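Local coordinates for ABC transporter periplasmic peptide-binding protein (Pseudoalteromonas, PDB 4QFL), which probably serves as the periplasmic receptor of an ABC importer, capturing dipeptides such as Ala-Phe for uptake, at residues R220-K228 against L239-T247; Y33-P44 against S51-Y61. All coordinates share one frame; numbering follows the deposited sequence. Where two conformers were deposited one is given.

Contact 1: R220-K228 against L239-T247; sequences RDHLVRFYK and LEQLVYDIT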
# COMPACT_ATOMS: atom_id res chain seq x y z
N ARG A 220 -2.65 22.40 3.85
CA ARG A 220 -2.71 21.56 2.66
C ARG A 220 -1.50 21.76 1.74
O ARG A 220 -1.19 22.88 1.32
CB ARG A 220 -4.04 21.68 1.91
CG ARG A 220 -4.48 23.08 1.58
CD ARG A 220 -5.49 23.06 0.43
NE ARG A 220 -6.81 22.53 0.82
CZ ARG A 220 -7.93 23.26 0.85
NH1 ARG A 220 -7.91 24.54 0.53
NH2 ARG A 220 -9.08 22.70 1.21
N ASP A 221 -0.81 20.66 1.48
CA ASP A 221 0.35 20.61 0.59
C ASP A 221 1.61 21.14 1.24
O ASP A 221 2.68 21.10 0.64
CB ASP A 221 0.05 21.32 -0.73
CG ASP A 221 -1.00 20.60 -1.56
OD1 ASP A 221 -0.82 19.38 -1.82
OD2 ASP A 221 -2.00 21.24 -1.94
N HIS A 222 1.50 21.63 2.47
CA HIS A 222 2.66 22.23 3.12
C HIS A 222 3.11 21.42 4.31
O HIS A 222 4.25 20.97 4.36
CB HIS A 222 2.40 23.68 3.54
CG HIS A 222 3.58 24.34 4.20
ND1 HIS A 222 3.45 25.42 5.05
CD2 HIS A 222 4.90 24.07 4.13
CE1 HIS A 222 4.65 25.78 5.48
NE2 HIS A 222 5.55 24.98 4.94
N LEU A 223 2.24 21.24 5.29
CA LEU A 223 2.67 20.47 6.45
C LEU A 223 1.59 19.80 7.26
O LEU A 223 0.41 20.13 7.18
CB LEU A 223 3.57 21.30 7.36
CG LEU A 223 3.06 22.53 8.09
CD1 LEU A 223 1.93 22.24 9.08
CD2 LEU A 223 4.23 23.17 8.81
N VAL A 224 2.02 18.82 8.05
CA VAL A 224 1.18 18.23 9.05
C VAL A 224 1.94 18.21 10.37
O VAL A 224 3.13 17.92 10.42
CB VAL A 224 0.64 16.84 8.63
CG1 VAL A 224 1.56 16.20 7.62
CG2 VAL A 224 0.41 15.94 9.83
N ARG A 225 1.24 18.61 11.43
CA ARG A 225 1.82 18.68 12.75
C ARG A 225 1.03 17.79 13.70
O ARG A 225 -0.20 17.87 13.77
CB ARG A 225 1.81 20.14 13.21
CG ARG A 225 2.53 20.39 14.50
CD ARG A 225 2.26 21.80 14.99
NE ARG A 225 2.53 22.81 13.96
CZ ARG A 225 3.74 23.23 13.63
NH1 ARG A 225 4.81 22.71 14.22
NH2 ARG A 225 3.89 24.16 12.69
N PHE A 226 1.75 16.91 14.39
CA PHE A 226 1.19 16.07 15.45
C PHE A 226 1.94 16.35 16.74
O PHE A 226 3.09 16.83 16.73
CB PHE A 226 1.40 14.58 15.15
CG PHE A 226 0.67 14.07 13.93
CD1 PHE A 226 -0.49 14.68 13.47
CD2 PHE A 226 1.14 12.94 13.26
CE1 PHE A 226 -1.15 14.19 12.36
CE2 PHE A 226 0.48 12.45 12.14
CZ PHE A 226 -0.67 13.08 11.69
N TYR A 227 1.31 16.04 17.87
CA TYR A 227 2.02 16.10 19.14
C TYR A 227 1.84 14.83 19.96
O TYR A 227 0.90 14.05 19.75
CB TYR A 227 1.62 17.34 19.95
CG TYR A 227 0.20 17.35 20.43
CD1 TYR A 227 -0.84 17.68 19.57
CD2 TYR A 227 -0.11 17.05 21.75
CE1 TYR A 227 -2.15 17.71 20.01
CE2 TYR A 227 -1.41 17.08 22.20
CZ TYR A 227 -2.43 17.41 21.33
OH TYR A 227 -3.72 17.43 21.78
N LYS A 228 2.76 14.61 20.88
CA LYS A 228 2.80 13.39 21.67
C LYS A 228 1.49 13.16 22.44
O LYS A 228 0.91 14.09 23.02
CB LYS A 228 4.01 13.43 22.60
CG LYS A 228 3.72 13.09 24.04
CD LYS A 228 5.01 12.90 24.83
CE LYS A 228 4.72 12.21 26.15
NZ LYS A 228 5.96 11.72 26.82
N LEU A 239 9.08 11.45 21.48
CA LEU A 239 9.03 12.74 20.79
C LEU A 239 7.91 13.65 21.30
O LEU A 239 6.81 13.19 21.57
CB LEU A 239 8.87 12.53 19.28
CG LEU A 239 10.13 12.14 18.50
CD1 LEU A 239 9.75 11.59 17.14
CD2 LEU A 239 11.03 13.36 18.38
N GLU A 240 8.20 14.95 21.42
CA GLU A 240 7.19 15.93 21.82
C GLU A 240 6.36 16.38 20.61
O GLU A 240 5.14 16.56 20.69
CB GLU A 240 7.85 17.16 22.44
CG GLU A 240 8.52 16.90 23.78
CD GLU A 240 7.51 16.67 24.89
OE1 GLU A 240 6.41 17.26 24.83
OE2 GLU A 240 7.84 15.90 25.82
N GLN A 241 7.07 16.58 19.51
CA GLN A 241 6.48 17.10 18.30
C GLN A 241 6.95 16.31 17.09
O GLN A 241 8.10 15.89 17.02
CB GLN A 241 6.87 18.56 18.11
CG GLN A 241 6.04 19.54 18.89
CD GLN A 241 6.24 20.96 18.37
OE1 GLN A 241 6.96 21.18 17.39
NE2 GLN A 241 5.61 21.94 19.03
N LEU A 242 6.04 16.13 16.15
CA LEU A 242 6.32 15.48 14.89
C LEU A 242 5.71 16.34 13.80
O LEU A 242 4.49 16.53 13.77
CB LEU A 242 5.64 14.12 14.84
CG LEU A 242 6.51 12.87 14.70
CD1 LEU A 242 5.58 11.66 14.52
CD2 LEU A 242 7.46 13.02 13.52
N VAL A 243 6.54 16.87 12.91
CA VAL A 243 6.03 17.59 11.76
C VAL A 243 6.43 16.84 10.49
O VAL A 243 7.55 16.34 10.38
CB VAL A 243 6.59 19.03 11.69
CG1 VAL A 243 5.83 19.85 10.65
CG2 VAL A 243 6.51 19.71 13.05
N TYR A 244 5.48 16.72 9.57
CA TYR A 244 5.75 16.24 8.22
C TYR A 244 5.82 17.43 7.26
O TYR A 244 4.90 18.25 7.18
CB TYR A 244 4.68 15.27 7.75
CG TYR A 244 4.64 13.97 8.51
CD1 TYR A 244 3.99 13.88 9.73
CD2 TYR A 244 5.27 12.85 8.02
CE1 TYR A 244 3.96 12.71 10.43
CE2 TYR A 244 5.26 11.66 8.72
CZ TYR A 244 4.59 11.60 9.93
OH TYR A 244 4.56 10.42 10.63
N ASP A 245 6.93 17.52 6.53
CA ASP A 245 7.15 18.57 5.56
C ASP A 245 6.82 17.99 4.20
O ASP A 245 7.56 17.16 3.68
CB ASP A 245 8.61 19.01 5.62
CG ASP A 245 8.95 20.11 4.63
OD1 ASP A 245 8.18 20.29 3.67
OD2 ASP A 245 9.98 20.78 4.81
N ILE A 246 5.70 18.40 3.63
CA ILE A 246 5.27 17.85 2.35
C ILE A 246 6.10 18.40 1.21
O ILE A 246 5.96 19.56 0.82
CB ILE A 246 3.81 18.15 2.09
CG1 ILE A 246 2.97 17.68 3.28
CG2 ILE A 246 3.36 17.48 0.81
CD1 ILE A 246 3.11 16.23 3.57
N THR A 247 6.98 17.56 0.66
CA THR A 247 7.93 17.99 -0.36
C THR A 247 8.00 16.93 -1.45
O THR A 247 8.78 15.98 -1.35
CB THR A 247 9.33 18.16 0.24
OG1 THR A 247 9.26 18.94 1.43
CG2 THR A 247 10.25 18.83 -0.75
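V224 and Y244 meet at the middle of an antiparallel strand pair, 223-228 with 241-246, whose two faces are packed very differently. On the buried face, V224, F226, L242 and Y244 lie beneath helix 50-60, while I246 meets A35 of strand 30-35. V224 presses CG1 against Y244 CB at 3.3 Å, the two side chains pointing the same way, and V224 CG2 lies over one face of the F226 ring. F226 brings CE2 to within 3.9 Å of Y244 CE1, the ring planes 70° apart. V224, L242 and the F226 ring suit this face because they are apolar and fill the space under the helix. Were Y244 cut back to an alanine, F226 CE2 and the V224 methyls would probably lose the ring beside them, leaving a gap beneath I55.

The other face is looser and partly open to solvent, with L223, R225, Y227, Q241, V243 and D245. Here R225 starts with CG anti to its backbone N (chi1 -173°) and then bends at chi3, which lays NH1 3.6 Å from V243 CG2. The guanidinium thus lies against the V243 methyl while its NE is held by a salt bridge to E217 on the adjoining strand. D245 likewise sends its carboxylate elsewhere, to K256.

Between the two faces, backbone hydrogen bonds tie the strands together. V224 and Y244 are a hydrogen-bonded pair, Y244 N to V224 O being 2.8 Å, and F226 with L242 is the next. In that pair the F226 N-H points at L242 O almost straight, 176° at the hydrogen over 2.8 Å.

Contact 2: Y33-P44 against S51-Y61; sequences YCAEANPVSFNP and STIDIIANQLY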
# COMPACT_ATOMS: atom_id res chain seq x y z
N TYR A 33 9.90 15.17 9.36
CA TYR A 33 9.90 14.10 8.38
C TYR A 33 9.56 14.69 7.02
O TYR A 33 8.53 15.35 6.86
CB TYR A 33 8.83 13.08 8.80
CG TYR A 33 8.70 11.83 7.95
CD1 TYR A 33 8.05 11.87 6.72
CD2 TYR A 33 9.19 10.61 8.39
CE1 TYR A 33 7.90 10.72 5.94
CE2 TYR A 33 9.05 9.46 7.63
CZ TYR A 33 8.40 9.52 6.41
OH TYR A 33 8.26 8.38 5.64
N CYS A 34 10.45 14.49 6.04
CA CYS A 34 10.22 14.96 4.67
C CYS A 34 9.42 13.94 3.90
O CYS A 34 9.94 12.89 3.54
CB CYS A 34 11.54 15.19 3.93
SG CYS A 34 12.07 16.92 3.82
N ALA A 35 8.15 14.28 3.65
CA ALA A 35 7.19 13.38 3.01
C ALA A 35 7.03 13.63 1.52
O ALA A 35 7.07 14.78 1.06
CB ALA A 35 5.85 13.51 3.70
N GLU A 36 6.85 12.57 0.75
CA GLU A 36 6.81 12.67 -0.70
C GLU A 36 5.45 13.12 -1.28
O GLU A 36 5.34 13.40 -2.47
CB GLU A 36 7.28 11.36 -1.35
CG GLU A 36 6.26 10.21 -1.37
CD GLU A 36 6.28 9.37 -0.11
OE1 GLU A 36 6.88 9.78 0.90
OE2 GLU A 36 5.70 8.26 -0.15
N ALA A 37 4.41 13.17 -0.46
CA ALA A 37 3.10 13.59 -0.96
C ALA A 37 2.15 14.04 0.13
O ALA A 37 2.33 13.72 1.30
CB ALA A 37 2.46 12.49 -1.79
N ASN A 38 1.15 14.79 -0.28
CA ASN A 38 0.08 15.24 0.58
C ASN A 38 -0.78 14.04 1.00
O ASN A 38 -1.04 13.15 0.18
CB ASN A 38 -0.71 16.26 -0.25
CG ASN A 38 -1.75 17.00 0.54
OD1 ASN A 38 -2.93 16.93 0.21
ND2 ASN A 38 -1.33 17.73 1.56
N PRO A 39 -1.21 13.97 2.27
CA PRO A 39 -2.12 12.88 2.64
C PRO A 39 -3.52 13.15 2.11
O PRO A 39 -3.96 14.30 2.15
CB PRO A 39 -2.14 12.93 4.17
CG PRO A 39 -1.92 14.39 4.48
CD PRO A 39 -0.98 14.90 3.40
N VAL A 40 -4.20 12.12 1.62
CA VAL A 40 -5.52 12.29 1.01
C VAL A 40 -6.63 12.34 2.04
O VAL A 40 -7.77 12.70 1.75
CB VAL A 40 -5.84 11.17 -0.01
CG1 VAL A 40 -4.88 11.23 -1.18
CG2 VAL A 40 -5.79 9.82 0.66
N SER A 41 -6.30 11.97 3.27
CA SER A 41 -7.27 11.89 4.34
C SER A 41 -6.51 11.67 5.63
O SER A 41 -5.31 11.40 5.61
CB SER A 41 -8.22 10.72 4.07
OG SER A 41 -9.26 10.67 5.02
N PHE A 42 -7.20 11.78 6.76
CA PHE A 42 -6.60 11.37 8.01
C PHE A 42 -7.20 10.07 8.54
O PHE A 42 -6.97 9.67 9.68
CB PHE A 42 -6.62 12.51 9.02
CG PHE A 42 -5.59 13.54 8.72
CD1 PHE A 42 -5.87 14.60 7.89
CD2 PHE A 42 -4.30 13.40 9.19
CE1 PHE A 42 -4.90 15.53 7.57
CE2 PHE A 42 -3.33 14.32 8.87
CZ PHE A 42 -3.63 15.38 8.07
N ASN A 43 -7.96 9.40 7.68
CA ASN A 43 -8.49 8.08 7.98
C ASN A 43 -7.95 7.04 7.00
O ASN A 43 -8.25 7.09 5.81
CB ASN A 43 -10.02 8.10 7.94
CG ASN A 43 -10.62 6.73 8.07
OD1 ASN A 43 -9.93 5.76 8.38
ND2 ASN A 43 -11.92 6.65 7.84
N PRO A 44 -7.15 6.09 7.50
CA PRO A 44 -6.49 5.08 6.67
C PRO A 44 -7.46 4.22 5.85
O PRO A 44 -7.06 3.64 4.84
CB PRO A 44 -5.75 4.20 7.69
CG PRO A 44 -5.57 5.09 8.88
CD PRO A 44 -6.77 5.97 8.92
N SER A 51 1.94 6.84 0.71
CA SER A 51 2.34 8.18 1.10
C SER A 51 1.45 8.71 2.21
O SER A 51 1.93 9.33 3.15
CB SER A 51 2.24 9.10 -0.10
OG SER A 51 2.71 8.44 -1.25
N THR A 52 0.15 8.46 2.10
CA THR A 52 -0.79 8.90 3.12
C THR A 52 -0.68 8.06 4.37
O THR A 52 -0.62 8.60 5.47
CB THR A 52 -2.22 8.85 2.62
OG1 THR A 52 -2.36 9.76 1.52
CG2 THR A 52 -3.18 9.27 3.72
N ILE A 53 -0.65 6.75 4.20
CA ILE A 53 -0.57 5.83 5.34
C ILE A 53 0.72 6.01 6.14
O ILE A 53 0.73 5.89 7.37
CB ILE A 53 -0.69 4.35 4.88
CG1 ILE A 53 -2.03 4.13 4.16
CG2 ILE A 53 -0.57 3.42 6.05
CD1 ILE A 53 -3.24 4.55 4.96
N ASP A 54 1.82 6.31 5.45
CA ASP A 54 3.09 6.51 6.11
C ASP A 54 2.98 7.65 7.10
O ASP A 54 3.64 7.65 8.13
CB ASP A 54 4.21 6.78 5.11
CG ASP A 54 4.83 5.50 4.55
OD1 ASP A 54 4.50 4.41 5.05
OD2 ASP A 54 5.66 5.59 3.61
N ILE A 55 2.12 8.63 6.80
CA ILE A 55 1.91 9.78 7.68
C ILE A 55 1.00 9.45 8.87
O ILE A 55 1.36 9.73 10.01
CB ILE A 55 1.31 11.00 6.92
CG1 ILE A 55 2.25 11.45 5.81
CG2 ILE A 55 1.03 12.16 7.88
CD1 ILE A 55 1.69 12.53 4.92
N ILE A 56 -0.16 8.85 8.61
CA ILE A 56 -1.23 8.81 9.60
C ILE A 56 -1.41 7.52 10.41
O ILE A 56 -1.82 7.57 11.57
CB ILE A 56 -2.60 9.16 8.95
CG1 ILE A 56 -3.02 8.08 7.95
CG2 ILE A 56 -2.54 10.52 8.28
CD1 ILE A 56 -4.37 8.34 7.29
N ALA A 57 -1.11 6.37 9.82
CA ALA A 57 -1.58 5.09 10.37
C ALA A 57 -0.97 4.70 11.71
O ALA A 57 -1.68 4.54 12.70
CB ALA A 57 -1.36 3.99 9.35
N ASN A 58 0.35 4.53 11.74
CA ASN A 58 1.03 4.11 12.96
C ASN A 58 1.18 5.23 13.96
O ASN A 58 1.50 4.98 15.12
CB ASN A 58 2.42 3.53 12.65
CG ASN A 58 2.35 2.22 11.94
OD1 ASN A 58 2.90 2.06 10.84
ND2 ASN A 58 1.68 1.26 12.55
N GLN A 59 0.95 6.46 13.52
CA GLN A 59 1.15 7.62 14.38
C GLN A 59 -0.10 7.99 15.18
O GLN A 59 -0.02 8.23 16.38
CB GLN A 59 1.66 8.81 13.58
CG GLN A 59 3.14 8.74 13.20
CD GLN A 59 3.47 7.55 12.32
OE1 GLN A 59 3.00 7.45 11.19
NE2 GLN A 59 4.27 6.64 12.85
N LEU A 60 -1.25 8.02 14.53
CA LEU A 60 -2.47 8.47 15.19
C LEU A 60 -3.30 7.33 15.74
O LEU A 60 -4.17 7.56 16.57
CB LEU A 60 -3.33 9.28 14.24
CG LEU A 60 -2.77 10.59 13.73
CD1 LEU A 60 -3.64 11.09 12.60
CD2 LEU A 60 -2.73 11.60 14.85
N TYR A 61 -3.05 6.12 15.26
CA TYR A 61 -3.96 5.00 15.51
C TYR A 61 -3.29 3.72 16.02
O TYR A 61 -2.07 3.61 16.00
CB TYR A 61 -4.72 4.64 14.23
CG TYR A 61 -5.58 5.74 13.66
CD1 TYR A 61 -6.79 6.07 14.25
CD2 TYR A 61 -5.19 6.43 12.51
CE1 TYR A 61 -7.61 7.07 13.72
CE2 TYR A 61 -6.00 7.44 11.97
CZ TYR A 61 -7.20 7.75 12.58
OH TYR A 61 -7.99 8.75 12.05
O HOH W 1 6.77 8.02 3.36
O HOH W 2 5.15 5.59 0.94
O HOH W 3 3.73 11.40 2.10
O HOH W 4 -0.95 10.47 -0.54
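S51 OG donates to the buried carboxylate of E36 from above its plane, 3.2 Å from OE2, and a second buried carboxylate, that of D54, stands close by, with E36 OE2 and D54 OD2 4.6 Å apart. They belong to a strand-loop-helix unit in which strand 30-35 runs into a loop that wraps helix 50-60 beside the dipeptide site. Water 1 joins the two acids, giving its protons to E36 OE1 and D54 OD2 and accepting from Y33 OH, while D54 OD1 accepts from the backbone N of I527. E36 places CG between its backbone N and carbonyl carbon (chi1 78°), then bends at chi2, turning the carboxylate to the helix. R383, which lines the phenylalanine pocket, forms a salt bridge with OE2 and would be expected to offset the acidic pair.

T52 works through both branches. Its OG1 accepts from V40 N at 3.0 Å and donates to water 4, which in turn donates to N38 O, while CG2 packs on P39 CB. A threonine suits this spot because hydroxyl and methyl serve different neighbours.

Further along, the contact becomes apolar. P44, a rigid ring, wedges among I53, I56 and Y61, with CD 3.5 Å from Y61 CE2 and 3.7 Å from I56 CD1. I56 CG2 meets F42 CD2, and Y215 and Y218 each pack edge-to-face with the F42 ring. S41 turns the loop as an ST turn, its OG accepting from N43 N. Beyond the helix, the Y61 hydroxyl donates to F42 O over 2.7 Å, tilted 25° from the carbonyl plane.

How the contacts relate
Contact 2 comes first along the chain and closes before contact 1 opens, yet their centres lie only 10 Å apart. Strand 30-35 runs parallel to strand 241-246 as its neighbour in the same sheet, with probable hydrogen bonds from D245 N to Y33 O (2.7 Å) and from T247 N to A35 O (2.8 Å). Helix 50-60 then lies across the buried face of strands 223-228 and 241-246, using I55, Q59 and L60. Contact 1 and strand 30-35 thus share the sheet that the helix covers, while contact 2 also reaches the ligand: the side chain of S51 is about 5 Å from the bound phenylalanine, that of Y244 about 14 Å.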